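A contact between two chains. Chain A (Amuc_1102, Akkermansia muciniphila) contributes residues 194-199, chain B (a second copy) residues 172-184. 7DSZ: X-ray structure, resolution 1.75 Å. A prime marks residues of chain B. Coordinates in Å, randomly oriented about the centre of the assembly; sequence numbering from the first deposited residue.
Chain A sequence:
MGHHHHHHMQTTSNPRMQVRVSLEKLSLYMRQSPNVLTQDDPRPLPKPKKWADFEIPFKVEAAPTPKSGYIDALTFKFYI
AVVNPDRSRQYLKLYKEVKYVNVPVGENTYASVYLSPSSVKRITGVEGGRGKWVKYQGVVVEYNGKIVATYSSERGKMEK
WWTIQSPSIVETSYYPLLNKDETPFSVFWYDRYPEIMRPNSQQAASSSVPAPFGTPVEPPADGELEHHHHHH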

# COMPACT_ATOMS: atom_id res chain seq x y z
N PRO A 194 4.00 11.67 -12.68
CA PRO A 194 2.58 11.83 -12.37
C PRO A 194 2.19 10.92 -11.21
O PRO A 194 2.92 10.02 -10.79
CB PRO A 194 1.85 11.41 -13.65
CG PRO A 194 2.96 11.22 -14.69
CD PRO A 194 4.20 10.91 -13.93
N GLU A 195 0.98 11.18 -10.70
CA GLU A 195 0.38 10.34 -9.67
C GLU A 195 0.10 8.94 -10.21
O GLU A 195 -0.29 8.76 -11.36
CB GLU A 195 -0.92 11.02 -9.19
CG GLU A 195 -1.77 10.20 -8.22
CD GLU A 195 -3.07 10.94 -7.88
OE1 GLU A 195 -3.25 12.07 -8.39
OE2 GLU A 195 -3.88 10.39 -7.10
N ILE A 196 0.30 7.93 -9.36
CA ILE A 196 0.05 6.53 -9.71
C ILE A 196 -1.30 6.11 -9.16
O ILE A 196 -1.59 6.34 -7.98
CB ILE A 196 1.16 5.61 -9.15
CG1 ILE A 196 2.53 5.97 -9.74
CG2 ILE A 196 0.81 4.12 -9.40
CD1 ILE A 196 3.70 5.27 -9.04
N MET A 197 -2.12 5.47 -10.00
CA MET A 197 -3.42 4.99 -9.55
C MET A 197 -3.24 3.76 -8.66
O MET A 197 -2.56 2.81 -9.05
CB MET A 197 -4.31 4.65 -10.74
CG MET A 197 -5.57 3.95 -10.32
SD MET A 197 -6.86 5.16 -10.07
CE MET A 197 -7.47 5.27 -11.76
N ARG A 198 -3.85 3.79 -7.48
CA ARG A 198 -3.70 2.70 -6.51
C ARG A 198 -4.46 1.46 -6.99
O ARG A 198 -5.29 1.55 -7.90
CB ARG A 198 -4.22 3.14 -5.14
CG ARG A 198 -3.46 4.30 -4.51
CD ARG A 198 -2.31 3.79 -3.66
NE ARG A 198 -1.41 4.87 -3.26
CZ ARG A 198 -0.41 4.72 -2.40
NH1 ARG A 198 -0.19 3.54 -1.84
NH2 ARG A 198 0.37 5.75 -2.08
N PRO A 199 -4.17 0.28 -6.41
CA PRO A 199 -4.80 -0.96 -6.89
C PRO A 199 -6.33 -0.97 -6.80
O PRO A 199 -6.96 -1.33 -7.80
CB PRO A 199 -4.21 -2.04 -5.98
CG PRO A 199 -2.93 -1.46 -5.47
CD PRO A 199 -3.19 0.01 -5.34
N THR B 172 -16.99 9.35 -11.29
CA THR B 172 -15.77 8.93 -11.95
C THR B 172 -14.79 8.37 -10.92
O THR B 172 -14.73 8.85 -9.79
CB THR B 172 -15.11 10.07 -12.72
OG1 THR B 172 -13.92 9.59 -13.36
CG2 THR B 172 -14.74 11.24 -11.80
N SER B 173 -14.03 7.36 -11.34
CA SER B 173 -12.90 6.86 -10.56
C SER B 173 -11.64 7.68 -10.76
O SER B 173 -10.69 7.55 -9.98
CB SER B 173 -12.61 5.40 -10.91
OG SER B 173 -13.61 4.55 -10.41
N TYR B 174 -11.62 8.53 -11.79
CA TYR B 174 -10.53 9.48 -11.93
C TYR B 174 -10.67 10.56 -10.86
O TYR B 174 -11.63 10.58 -10.10
CB TYR B 174 -10.50 10.04 -13.35
CG TYR B 174 -10.20 8.93 -14.34
CD1 TYR B 174 -9.03 8.18 -14.21
CD2 TYR B 174 -11.07 8.61 -15.36
CE1 TYR B 174 -8.73 7.16 -15.09
CE2 TYR B 174 -10.79 7.59 -16.25
CZ TYR B 174 -9.62 6.87 -16.11
OH TYR B 174 -9.32 5.85 -16.98
N TYR B 175 -9.67 11.42 -10.77
CA TYR B 175 -9.51 12.32 -9.64
C TYR B 175 -9.67 11.50 -8.35
O TYR B 175 -10.57 11.77 -7.55
CB TYR B 175 -10.52 13.45 -9.67
CG TYR B 175 -10.55 14.28 -10.93
CD1 TYR B 175 -11.27 13.86 -12.05
CD2 TYR B 175 -9.87 15.49 -11.00
CE1 TYR B 175 -11.31 14.61 -13.20
CE2 TYR B 175 -9.90 16.26 -12.15
CZ TYR B 175 -10.63 15.81 -13.24
OH TYR B 175 -10.68 16.55 -14.39
N PRO B 176 -8.84 10.48 -8.14
CA PRO B 176 -9.14 9.50 -7.08
C PRO B 176 -9.05 10.11 -5.68
O PRO B 176 -8.08 10.81 -5.35
CB PRO B 176 -8.10 8.40 -7.30
CG PRO B 176 -6.99 9.05 -8.04
CD PRO B 176 -7.61 10.15 -8.88
N LEU B 177 -10.07 9.85 -4.87
CA LEU B 177 -10.00 10.13 -3.45
C LEU B 177 -9.13 9.08 -2.78
O LEU B 177 -9.18 7.89 -3.11
CB LEU B 177 -11.40 10.13 -2.83
CG LEU B 177 -12.24 11.35 -3.12
CD1 LEU B 177 -13.69 11.07 -2.70
CD2 LEU B 177 -11.67 12.53 -2.36
N LEU B 178 -8.31 9.53 -1.83
CA LEU B 178 -7.28 8.70 -1.25
C LEU B 178 -7.47 8.66 0.26
O LEU B 178 -7.76 9.69 0.87
CB LEU B 178 -5.91 9.26 -1.59
CG LEU B 178 -5.64 9.35 -3.10
CD1 LEU B 178 -4.39 10.19 -3.37
CD2 LEU B 178 -5.46 7.95 -3.66
N ASN B 179 -7.30 7.48 0.85
CA ASN B 179 -7.26 7.45 2.31
C ASN B 179 -5.86 7.83 2.78
O ASN B 179 -4.92 7.93 1.99
CB ASN B 179 -7.73 6.09 2.84
CG ASN B 179 -6.71 4.96 2.66
OD1 ASN B 179 -5.51 5.15 2.86
ND2 ASN B 179 -7.21 3.76 2.33
N LYS B 180 -5.73 8.05 4.09
CA LYS B 180 -4.47 8.61 4.60
C LYS B 180 -3.29 7.70 4.30
O LYS B 180 -2.18 8.19 4.07
CB LYS B 180 -4.59 8.88 6.10
CG LYS B 180 -3.35 9.57 6.69
CD LYS B 180 -3.56 9.93 8.17
CE LYS B 180 -2.21 10.16 8.85
NZ LYS B 180 -2.31 10.82 10.19
N ASP B 181 -3.50 6.38 4.30
CA ASP B 181 -2.40 5.47 4.02
C ASP B 181 -2.00 5.45 2.55
O ASP B 181 -0.98 4.83 2.20
CB ASP B 181 -2.75 4.05 4.49
CG ASP B 181 -2.67 3.90 6.01
OD1 ASP B 181 -1.96 4.71 6.66
OD2 ASP B 181 -3.30 2.98 6.55
N GLU B 182 -2.78 6.10 1.68
CA GLU B 182 -2.48 6.25 0.26
C GLU B 182 -1.89 7.62 -0.06
O GLU B 182 -1.91 8.04 -1.23
CB GLU B 182 -3.75 6.00 -0.56
CG GLU B 182 -4.32 4.62 -0.32
CD GLU B 182 -5.68 4.41 -0.97
OE1 GLU B 182 -6.56 5.30 -0.86
OE2 GLU B 182 -5.86 3.35 -1.60
N THR B 183 -1.40 8.33 0.95
CA THR B 183 -0.83 9.67 0.83
C THR B 183 0.50 9.68 1.55
O THR B 183 0.78 8.82 2.38
CB THR B 183 -1.73 10.74 1.46
OG1 THR B 183 -1.60 10.70 2.90
CG2 THR B 183 -3.19 10.55 1.06
N PRO B 184 1.32 10.72 1.33
CA PRO B 184 2.55 10.86 2.12
C PRO B 184 2.31 11.24 3.58
O PRO B 184 3.27 11.23 4.36
CB PRO B 184 3.34 11.96 1.38
CG PRO B 184 2.30 12.72 0.60
CD PRO B 184 1.26 11.70 0.23
O HOH W 1 -6.18 12.37 -6.31
O HOH W 2 -1.66 7.67 -3.93

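Side chains of chain A meet both side chains and backbone of chain B, with the CA traces well apart. The nearest CA atoms across the contact, Met197 CA to Pro176′ CA and Arg198 CA to Glu182′ CA, are each 7.7 Å apart, and the contact buries 380 Å² in total. Chain A is extended; Glu195 and Arg198 direct their CA-to-CB bonds toward chain B, and Ile196 is out of reach. Chain B is mostly irregular, but it tightens into a short 3-10 segment at Lys180′ and Asp181′. Backbone hydrogen bonds from Glu182′ N to Asn179′ O (2.8 Å) and from Thr183′ N to Lys180′ O (3.2 Å) close this turn. The Glu182′ side chain folds back to reinforce it, its OE1 accepting a hydrogen bond from Asn179′ N at 2.9 Å.

Arg198 approaches this turn and has the largest area covered by the other stretch. Its guanidinium lies with one face over the backbone carbon of Glu182′, and its NE comes within 3.7 Å of Glu182′ CB. The arginine thus packs against the backbone and the base of the glutamate side chain, whose OE1 accepts the hydrogen bond from Asn179′ N. Arg198 NH2 lies 3.3 Å from Glu182′ O. Water 2 joins the two residues more clearly, accepting a hydrogen bond from Arg198 NE at 2.9 Å and donating one to Glu182′ O at 2.7 Å. Nearer the arginine backbone, the aliphatic part of the side chain adds an apolar contact, with Arg198 CG 4.2 Å from Leu178′ CD2.

Glu195 reaches across with chi1 and chi2 both t, an extended form that carries its carboxylate to Pro176′ and Leu178′. Glu195 OE2 stands 3.5 Å from Pro176′ CG and 3.8 Å from Leu178′ CD1. These carbon neighbours offer the carboxylate oxygen no hydrogen bond, but water 1 does: it donates to Glu195 OE2 at 3.1 Å and to Pro176′ O at 2.6 Å. Glu195 OE1 is hydrogen-bonded elsewhere in the structure.

Met197 makes apolar contacts with Tyr174′ and Pro176′. Its CA-to-CB bond points sideways, yet the bent side chain, with chi2 at 92° and chi3 at 87°, brings its end nearer to chain B. Met197 CE packs 4.0 Å from Tyr174′ CE1, approaching the ring obliquely, while Met197 SD lies 4.4 Å from Pro176′ CG. The Pro176′ ring therefore borders both Met197 and Glu195.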